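PDB 3KH5: protein MJ1225 from Methanocaldococcus jannaschii, which binds AMP and ADP, carries four CBS motifs and is a putative archaeal homologue of the gamma subunit of AMP-activated protein kinase. Local coordinates for residues T16-P19 against T20-I23; I120-D123 against E124-I128; I245-I248 against M249-D253. All blocks are in the same frame, centred on the assembly; numbering follows the deposited sequence.

Contact 1. Residues T16-P19 against T20-I23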
ATOM      1  N   THR A  16       4.954  14.904   4.183  1.00 36.56           N
ATOM      2  CA  THR A  16       3.595  15.303   3.834  1.00 35.10           C
ATOM      3  C   THR A  16       3.545  16.050   2.508  1.00 34.24           C
ATOM      4  O   THR A  16       4.577  16.473   1.976  1.00 34.04           O
ATOM      5  CB  THR A  16       2.980  16.227   4.913  1.00 35.14           C
ATOM      6  OG1 THR A  16       3.764  17.422   5.024  1.00 35.20           O
ATOM      7  CG2 THR A  16       2.923  15.538   6.266  1.00 34.61           C
ATOM      8  N   VAL A  17       2.330  16.196   1.981  1.00 33.10           N
ATOM      9  CA  VAL A  17       2.041  17.147   0.903  1.00 32.36           C
ATOM     10  C   VAL A  17       0.881  18.081   1.306  1.00 32.27           C
ATOM     11  O   VAL A  17       0.273  17.904   2.367  1.00 32.28           O
ATOM     12  CB  VAL A  17       1.748  16.438  -0.456  1.00 32.09           C
ATOM     13  CG1 VAL A  17       2.944  15.601  -0.905  1.00 31.77           C
ATOM     14  CG2 VAL A  17       0.483  15.582  -0.379  1.00 31.51           C
ATOM     15  N   TYR A  18       0.594  19.075   0.463  1.00 32.18           N
ATOM     16  CA  TYR A  18      -0.503  20.030   0.689  1.00 32.08           C
ATOM     17  C   TYR A  18      -1.635  19.783  -0.293  1.00 31.73           C
ATOM     18  O   TYR A  18      -1.420  19.131  -1.314  1.00 31.67           O
ATOM     19  CB  TYR A  18       0.003  21.467   0.552  1.00 32.33           C
ATOM     20  CG  TYR A  18       1.264  21.685   1.330  1.00 33.49           C
ATOM     21  CD1 TYR A  18       1.237  21.770   2.721  1.00 34.74           C
ATOM     22  CD2 TYR A  18       2.495  21.758   0.686  1.00 34.63           C
ATOM     23  CE1 TYR A  18       2.406  21.947   3.450  1.00 36.21           C
ATOM     24  CE2 TYR A  18       3.669  21.936   1.402  1.00 36.07           C
ATOM     25  CZ  TYR A  18       3.619  22.031   2.784  1.00 36.69           C
ATOM     26  OH  TYR A  18       4.783  22.207   3.496  1.00 37.87           O
ATOM     27  N   PRO A  19      -2.849  20.303   0.002  1.00 31.48           N
ATOM     28  CA  PRO A  19      -3.974  20.084  -0.910  1.00 31.45           C
ATOM     29  C   PRO A  19      -3.707  20.612  -2.315  1.00 31.55           C
ATOM     30  O   PRO A  19      -4.229  20.059  -3.287  1.00 31.26           O
ATOM     31  CB  PRO A  19      -5.116  20.884  -0.265  1.00 31.48           C
ATOM     32  CG  PRO A  19      -4.759  20.956   1.167  1.00 31.53           C
ATOM     33  CD  PRO A  19      -3.266  21.030   1.217  1.00 31.47           C
ATOM     34  N   THR A  20      -2.895  21.661  -2.416  1.00 31.74           N
ATOM     35  CA  THR A  20      -2.585  22.272  -3.710  1.00 32.16           C
ATOM     36  C   THR A  20      -1.327  21.713  -4.390  1.00 31.99           C
ATOM     37  O   THR A  20      -1.008  22.103  -5.518  1.00 32.24           O
ATOM     38  CB  THR A  20      -2.497  23.811  -3.612  1.00 32.18           C
ATOM     39  OG1 THR A  20      -1.641  24.175  -2.522  1.00 32.90           O
ATOM     40  CG2 THR A  20      -3.876  24.417  -3.393  1.00 32.70           C
ATOM     41  N   THR A  21      -0.611  20.819  -3.709  1.00 31.83           N
ATOM     42  CA  THR A  21       0.480  20.075  -4.334  1.00 31.51           C
ATOM     43  C   THR A  21      -0.121  19.264  -5.486  1.00 31.26           C
ATOM     44  O   THR A  21      -1.155  18.619  -5.310  1.00 31.25           O
ATOM     45  CB  THR A  21       1.154  19.132  -3.310  1.00 31.58           C
ATOM     46  OG1 THR A  21       1.621  19.896  -2.191  1.00 32.01           O
ATOM     47  CG2 THR A  21       2.330  18.381  -3.926  1.00 31.25           C
ATOM     48  N   THR A  22       0.498  19.317  -6.665  1.00 30.90           N
ATOM     49  CA  THR A  22      -0.001  18.555  -7.816  1.00 30.63           C
ATOM     50  C   THR A  22       0.151  17.061  -7.585  1.00 30.95           C
ATOM     51  O   THR A  22       1.022  16.630  -6.824  1.00 30.78           O
ATOM     52  CB  THR A  22       0.733  18.903  -9.138  1.00 30.47           C
ATOM     53  OG1 THR A  22       2.116  18.550  -9.027  1.00 29.64           O
ATOM     54  CG2 THR A  22       0.608  20.380  -9.474  1.00 30.26           C
ATOM     55  N   ILE A  23      -0.693  16.275  -8.249  1.00 31.54           N
ATOM     56  CA  ILE A  23      -0.538  14.820  -8.298  1.00 32.06           C
ATOM     57  C   ILE A  23       0.888  14.419  -8.723  1.00 32.76           C
ATOM     58  O   ILE A  23       1.499  13.548  -8.092  1.00 32.68           O
ATOM     59  CB  ILE A  23      -1.603  14.167  -9.228  1.00 31.90           C
ATOM     60  CG1 ILE A  23      -3.006  14.315  -8.620  1.00 31.38           C
ATOM     61  CG2 ILE A  23      -1.275  12.691  -9.494  1.00 31.62           C
ATOM     62  CD1 ILE A  23      -4.157  14.172  -9.617  1.00 29.86           C
TER
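Thr21 folds back on Tyr18 across a type I beta turn from Tyr18 to Thr21, and its side chain carries most of the contact. Its CB comes first, 3.3 Å from Tyr18 O, the carbonyl that also takes the turn's own bond from Thr21 N at 3.0 Å. That N-H arrives well above the carbonyl plane, with a C=O...N angle of 114°, consistent with the tight reversal of the chain. At the branch the two tips part. OG1, set opposite the carbonyl carbon and beside the backbone N (chi1 -57°), accepts the Tyr18 N-H (N to OG1 3.0 Å), with 156° at the hydrogen. The same oxygen lies 3.5 Å from Tyr18 CD2, reaching the ring obliquely. The methyl CG2, anti to the backbone N, lies beside Val17, 4.0 Å from its CB, the two side chains crossing at about a right angle. One threonine therefore closes the turn twice, once through its backbone and once through its hydroxyl. An alanine at Thr21 would lack OG1 and CG2, and is likely to deprive the Tyr18 N-H of its acceptor and Val17 of a packing partner. Thr22, next along, is the N-cap of helix 23-33, its OG1 bonded to Lys25 N. The turn leads into that helix, within the first CBS motif. On its incoming side Val17 pairs by backbone with Pro39 and Val41, and its side chain, about 9 Å from a bound ADP, rests on Leu38 and Val40 of strand 37-41; beyond the turn, Thr21 has a backbone bond with Val86.

Contact 2. Residues I120-D123 against E124-I128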
ATOM      1  N   ILE A 120      -1.187  10.446  13.627  1.00 36.84           N
ATOM      2  CA  ILE A 120      -1.455  10.738  15.028  1.00 37.64           C
ATOM      3  C   ILE A 120      -1.597  12.246  15.131  1.00 38.54           C
ATOM      4  O   ILE A 120      -0.715  12.989  14.690  1.00 38.69           O
ATOM      5  CB  ILE A 120      -0.339  10.215  15.954  1.00 37.55           C
ATOM      6  CG1 ILE A 120      -0.297   8.683  15.907  1.00 37.02           C
ATOM      7  CG2 ILE A 120      -0.563  10.675  17.394  1.00 37.38           C
ATOM      8  CD1 ILE A 120       1.092   8.102  16.125  1.00 36.87           C
ATOM      9  N   VAL A 121      -2.721  12.695  15.682  1.00 39.64           N
ATOM     10  CA  VAL A 121      -3.027  14.122  15.741  1.00 40.86           C
ATOM     11  C   VAL A 121      -3.266  14.605  17.165  1.00 42.06           C
ATOM     12  O   VAL A 121      -3.584  13.817  18.060  1.00 41.87           O
ATOM     13  CB  VAL A 121      -4.261  14.504  14.863  1.00 40.70           C
ATOM     14  CG1 VAL A 121      -4.055  14.085  13.413  1.00 40.42           C
ATOM     15  CG2 VAL A 121      -5.558  13.909  15.425  1.00 40.73           C
ATOM     16  N   ASN A 122      -3.110  15.911  17.372  1.00 43.78           N
ATOM     17  CA  ASN A 122      -3.467  16.500  18.654  1.00 45.60           C
ATOM     18  C   ASN A 122      -4.934  16.909  18.666  1.00 46.69           C
ATOM     19  O   ASN A 122      -5.698  16.525  17.774  1.00 46.80           O
ATOM     20  CB  ASN A 122      -2.527  17.659  19.027  1.00 45.66           C
ATOM     21  CG  ASN A 122      -2.610  18.837  18.070  1.00 46.19           C
ATOM     22  OD1 ASN A 122      -3.553  18.966  17.285  1.00 46.88           O
ATOM     23  ND2 ASN A 122      -1.616  19.715  18.139  1.00 46.68           N
ATOM     24  N   ASP A 123      -5.327  17.681  19.674  1.00 48.14           N
ATOM     25  CA  ASP A 123      -6.725  18.071  19.825  1.00 49.43           C
ATOM     26  C   ASP A 123      -7.208  19.043  18.742  1.00 49.90           C
ATOM     27  O   ASP A 123      -8.414  19.153  18.508  1.00 50.00           O
ATOM     28  CB  ASP A 123      -7.009  18.592  21.242  1.00 49.71           C
ATOM     29  CG  ASP A 123      -7.313  17.464  22.236  1.00 50.57           C
ATOM     30  OD1 ASP A 123      -7.392  16.285  21.819  1.00 51.34           O
ATOM     31  OD2 ASP A 123      -7.481  17.760  23.439  1.00 51.27           O
ATOM     32  N   GLU A 124      -6.271  19.721  18.071  1.00 50.43           N
ATOM     33  CA  GLU A 124      -6.615  20.615  16.957  1.00 50.87           C
ATOM     34  C   GLU A 124      -6.563  19.901  15.602  1.00 50.46           C
ATOM     35  O   GLU A 124      -6.702  20.545  14.558  1.00 50.52           O
ATOM     36  CB  GLU A 124      -5.690  21.844  16.902  1.00 51.21           C
ATOM     37  CG  GLU A 124      -4.738  22.036  18.083  1.00 52.91           C
ATOM     38  CD  GLU A 124      -5.441  22.391  19.378  1.00 54.75           C
ATOM     39  OE1 GLU A 124      -4.955  21.963  20.445  1.00 55.36           O
ATOM     40  OE2 GLU A 124      -6.477  23.092  19.337  1.00 55.35           O
ATOM     41  N   ASN A 125      -6.360  18.582  15.620  1.00 49.87           N
ATOM     42  CA  ASN A 125      -6.198  17.780  14.396  1.00 49.16           C
ATOM     43  C   ASN A 125      -4.894  18.088  13.641  1.00 48.39           C
ATOM     44  O   ASN A 125      -4.754  17.771  12.455  1.00 48.26           O
ATOM     45  CB  ASN A 125      -7.427  17.913  13.477  1.00 49.37           C
ATOM     46  CG  ASN A 125      -7.505  16.812  12.429  1.00 49.94           C
ATOM     47  OD1 ASN A 125      -7.449  15.623  12.750  1.00 50.49           O
ATOM     48  ND2 ASN A 125      -7.648  17.207  11.169  1.00 50.39           N
ATOM     49  N   GLN A 126      -3.943  18.701  14.347  1.00 47.42           N
ATOM     50  CA  GLN A 126      -2.619  18.992  13.800  1.00 46.49           C
ATOM     51  C   GLN A 126      -1.797  17.711  13.788  1.00 45.56           C
ATOM     52  O   GLN A 126      -1.869  16.919  14.730  1.00 45.38           O
ATOM     53  CB  GLN A 126      -1.906  20.063  14.636  1.00 46.68           C
ATOM     54  CG  GLN A 126      -2.490  21.472  14.529  1.00 47.35           C
ATOM     55  CD  GLN A 126      -1.743  22.486  15.390  1.00 48.33           C
ATOM     56  OE1 GLN A 126      -1.716  22.381  16.616  1.00 48.90           O
ATOM     57  NE2 GLN A 126      -1.134  23.480  14.744  1.00 48.45           N
ATOM     58  N   LEU A 127      -1.020  17.509  12.729  1.00 44.46           N
ATOM     59  CA  LEU A 127      -0.207  16.305  12.609  1.00 43.51           C
ATOM     60  C   LEU A 127       0.903  16.281  13.657  1.00 42.92           C
ATOM     61  O   LEU A 127       1.683  17.230  13.769  1.00 42.81           O
ATOM     62  CB  LEU A 127       0.384  16.178  11.203  1.00 43.48           C
ATOM     63  CG  LEU A 127       1.153  14.882  10.921  1.00 43.49           C
ATOM     64  CD1 LEU A 127       0.210  13.687  10.845  1.00 43.55           C
ATOM     65  CD2 LEU A 127       1.950  15.008   9.642  1.00 43.47           C
ATOM     66  N   ILE A 128       0.958  15.191  14.418  1.00 42.19           N
ATOM     67  CA  ILE A 128       1.978  14.988  15.441  1.00 41.55           C
ATOM     68  C   ILE A 128       2.988  13.947  14.962  1.00 40.87           C
ATOM     69  O   ILE A 128       4.199  14.188  14.972  1.00 40.91           O
ATOM     70  CB  ILE A 128       1.336  14.567  16.803  1.00 41.61           C
ATOM     71  CG1 ILE A 128       0.586  15.747  17.452  1.00 41.84           C
ATOM     72  CG2 ILE A 128       2.382  13.995  17.770  1.00 41.66           C
ATOM     73  CD1 ILE A 128       1.350  17.091  17.444  1.00 42.19           C
TER
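The amides of Asn122 and Gln126 meet with their planes 41° apart, joined at one corner. Asn122 ND2 donates to Gln126 OE1 at 3.1 Å, nearly straight at 169°, and that oxygen lies close to the plane of the Asn122 amide. Both faces of the same amide are used at OD1: Glu124 N reaches it from one face at 2.9 Å and Gln126 N from the other at 3.0 Å, each well out of the plane, and the Glu124 bond is the more bent. CG of Asn122 lies between its backbone N and carbonyl carbon (chi1 64°), which carries OD1 over the type I turn from Asn122 to Asn125.

Behind the turn the strands pair antiparallel. Asn122 N bonds to Gln126 O and Ile128 N to Ile120 O, flanking the non-hydrogen-bonded pair Val121 and Leu127. Val121 CG2 also packs at 3.7 Å against Asn125 OD1, while Ile128 CG1 lies 4.0 Å from Asn122 CB.

Asn125, the turn's last residue, has positive phi; with the Asn122 N to Gln126 O bond this is the type I turn plus G1 bulge of a 3:5 hairpin. Gln126 NE2 bonds to Asn45 O, so its amide is held at both ends. The chemistry is that of a polar hairpin end: one asparagine amide satisfies two backbone N-H groups with its oxygen and binds a side chain with its nitrogen, fixing both flip and rotation.

Contact 3. Residues I245-I248 against M249-D253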
ATOM      1  N   ILE A 245       7.975 -15.321  10.426  1.00 38.26           N
ATOM      2  CA  ILE A 245       7.304 -14.576   9.361  1.00 37.19           C
ATOM      3  C   ILE A 245       7.209 -13.077   9.680  1.00 36.54           C
ATOM      4  O   ILE A 245       7.613 -12.247   8.854  1.00 36.30           O
ATOM      5  CB  ILE A 245       5.927 -15.200   8.994  1.00 37.26           C
ATOM      6  CG1 ILE A 245       6.110 -16.610   8.411  1.00 37.07           C
ATOM      7  CG2 ILE A 245       5.143 -14.306   8.032  1.00 37.02           C
ATOM      8  CD1 ILE A 245       7.166 -16.734   7.300  1.00 37.33           C
ATOM      9  N   ALA A 246       6.711 -12.740  10.873  1.00 35.72           N
ATOM     10  CA  ALA A 246       6.649 -11.345  11.336  1.00 35.11           C
ATOM     11  C   ALA A 246       8.004 -10.641  11.249  1.00 34.69           C
ATOM     12  O   ALA A 246       8.082  -9.481  10.834  1.00 34.64           O
ATOM     13  CB  ALA A 246       6.103 -11.273  12.757  1.00 35.18           C
ATOM     14  N   GLU A 247       9.065 -11.347  11.634  1.00 34.15           N
ATOM     15  CA  GLU A 247      10.415 -10.791  11.585  1.00 33.76           C
ATOM     16  C   GLU A 247      10.884 -10.519  10.153  1.00 33.12           C
ATOM     17  O   GLU A 247      11.491  -9.481   9.882  1.00 32.91           O
ATOM     18  CB  GLU A 247      11.398 -11.715  12.301  1.00 33.97           C
ATOM     19  CG  GLU A 247      12.829 -11.193  12.363  1.00 35.28           C
ATOM     20  CD  GLU A 247      13.748 -12.116  13.140  1.00 37.03           C
ATOM     21  OE1 GLU A 247      14.566 -11.604  13.933  1.00 37.95           O
ATOM     22  OE2 GLU A 247      13.647 -13.352  12.973  1.00 37.69           O
ATOM     23  N   ILE A 248      10.604 -11.457   9.247  1.00 32.75           N
ATOM     24  CA  ILE A 248      10.912 -11.275   7.828  1.00 32.62           C
ATOM     25  C   ILE A 248      10.253 -10.009   7.262  1.00 32.54           C
ATOM     26  O   ILE A 248      10.910  -9.233   6.570  1.00 32.45           O
ATOM     27  CB  ILE A 248      10.545 -12.532   6.995  1.00 32.67           C
ATOM     28  CG1 ILE A 248      11.593 -13.631   7.231  1.00 32.98           C
ATOM     29  CG2 ILE A 248      10.486 -12.208   5.495  1.00 32.69           C
ATOM     30  CD1 ILE A 248      11.043 -15.039   7.051  1.00 33.49           C
ATOM     31  N   MET A 249       8.974  -9.796   7.573  1.00 32.53           N
ATOM     32  CA  MET A 249       8.232  -8.619   7.089  1.00 32.71           C
ATOM     33  C   MET A 249       8.872  -7.313   7.546  1.00 32.75           C
ATOM     34  O   MET A 249       9.151  -6.416   6.747  1.00 32.72           O
ATOM     35  CB  MET A 249       6.780  -8.659   7.586  1.00 32.89           C
ATOM     36  CG  MET A 249       5.943  -9.806   7.045  1.00 33.30           C
ATOM     37  SD  MET A 249       4.358  -9.939   7.895  1.00 35.29           S
ATOM     38  CE  MET A 249       3.531 -11.162   6.880  1.00 34.47           C
ATOM     39  N   VAL A 250       9.113  -7.243   8.846  1.00 32.98           N
ATOM     40  CA  VAL A 250       9.546  -6.041   9.523  1.00 33.34           C
ATOM     41  C   VAL A 250      11.008  -5.658   9.210  1.00 33.16           C
ATOM     42  O   VAL A 250      11.350  -4.470   9.183  1.00 33.33           O
ATOM     43  CB  VAL A 250       9.246  -6.222  11.039  1.00 33.54           C
ATOM     44  CG1 VAL A 250      10.401  -5.661  11.975  1.00 33.81           C
ATOM     45  CG2 VAL A 250       7.883  -5.632  11.415  1.00 33.83           C
ATOM     46  N   THR A 251      11.857  -6.649   8.945  1.00 32.97           N
ATOM     47  CA  THR A 251      13.258  -6.380   8.594  1.00 32.92           C
ATOM     48  C   THR A 251      13.452  -6.158   7.096  1.00 32.95           C
ATOM     49  O   THR A 251      14.551  -5.813   6.652  1.00 32.93           O
ATOM     50  CB  THR A 251      14.198  -7.512   9.045  1.00 32.87           C
ATOM     51  OG1 THR A 251      13.820  -8.737   8.404  1.00 32.71           O
ATOM     52  CG2 THR A 251      14.153  -7.681  10.563  1.00 32.99           C
ATOM     53  N   ASN A 252      12.384  -6.350   6.326  1.00 33.03           N
ATOM     54  CA  ASN A 252      12.442  -6.175   4.877  1.00 33.17           C
ATOM     55  C   ASN A 252      11.453  -5.157   4.308  1.00 33.65           C
ATOM     56  O   ASN A 252      11.388  -4.966   3.087  1.00 33.24           O
ATOM     57  CB  ASN A 252      12.250  -7.527   4.195  1.00 32.98           C
ATOM     58  CG  ASN A 252      13.473  -8.404   4.303  1.00 32.87           C
ATOM     59  OD1 ASN A 252      14.485  -8.147   3.654  1.00 33.34           O
ATOM     60  ND2 ASN A 252      13.389  -9.455   5.117  1.00 31.60           N
ATOM     61  N   ASP A 253      10.692  -4.506   5.186  1.00 34.53           N
ATOM     62  CA  ASP A 253       9.619  -3.614   4.752  1.00 35.77           C
ATOM     63  C   ASP A 253       8.755  -4.291   3.684  1.00 36.02           C
ATOM     64  O   ASP A 253       8.514  -3.716   2.621  1.00 35.98           O
ATOM     65  CB  ASP A 253      10.187  -2.310   4.170  1.00 36.19           C
ATOM     66  CG  ASP A 253      10.768  -1.383   5.222  1.00 37.69           C
ATOM     67  OD1 ASP A 253      10.198  -1.270   6.334  1.00 39.21           O
ATOM     68  OD2 ASP A 253      11.798  -0.734   4.923  1.00 39.20           O
TER
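Thr251 and Asn252 both turn their polar side chains back on carbonyls one helical turn earlier, near the C-terminal end of helix 242-252. Thr251 OG1 donates to Glu247 O at 2.9 Å; the backbone N of Thr251 reaches that same Glu247 O at 3.0 Å from the opposite face of the carbonyl plane. Glu247 O is therefore gripped twice by one residue. The hydroxyl gets there because OG1 sits between the backbone N and the carbonyl carbon (chi1 61°). Asn252 ND2 donates to Ile248 O at 2.9 Å, on a lone pair in the carbonyl plane and with 158° at the hydrogen; the oxygen is also close to the amide plane of Asn252, which fixes how that amide is turned. The aliphatic side chain of Ile248 lies beside this amide, pointing the same way.

The backbone bonds are those of an alpha helix, Met249 N to Ile245 O and Val250 N to Ala246 O. Helical geometry is lost by Asp253, whose phi is positive (48°).

Apolar contact is lighter. Met249, extended beyond CG, brings CE to 3.7 Å from Ile245 CG2, the two side chains crossing at a slant. Thr251 CG2 comes to 4.2 Å from Glu247 CG.

The helix belongs to the fourth CBS motif, and the Ile248 side chain is about 7 Å from a bound AMP. Ile245 and Met249 pack on Leu257 of strand 256-260, and Met249 also on Glu272 and Val275 of helix 272-275. Ala246 and Val250 touch Ile137 of helix 133-140, whose Arg138 bonds to Val250 O.

From the N terminus, the three contacts come in series, each closed before the next opens, so none nests in or crosses another. Contact 1 reverses the chain just before helix 23-33 in the first CBS motif. Contact 2 closes the hairpin of strands 117-121 and 127-132 in the second, and contact 3 lies within helix 242-252 of the fourth. Contacts 1 and 2 touch across their motifs, with Thr16 CG2 packed 3.6 Å from Leu127 CD2. Contact 3 stays apart, its nearest atoms about 17 Å from contact 1 and about 16 Å from contact 2, yet its helix packs on helix 133-140, which follows contact 2's hairpin.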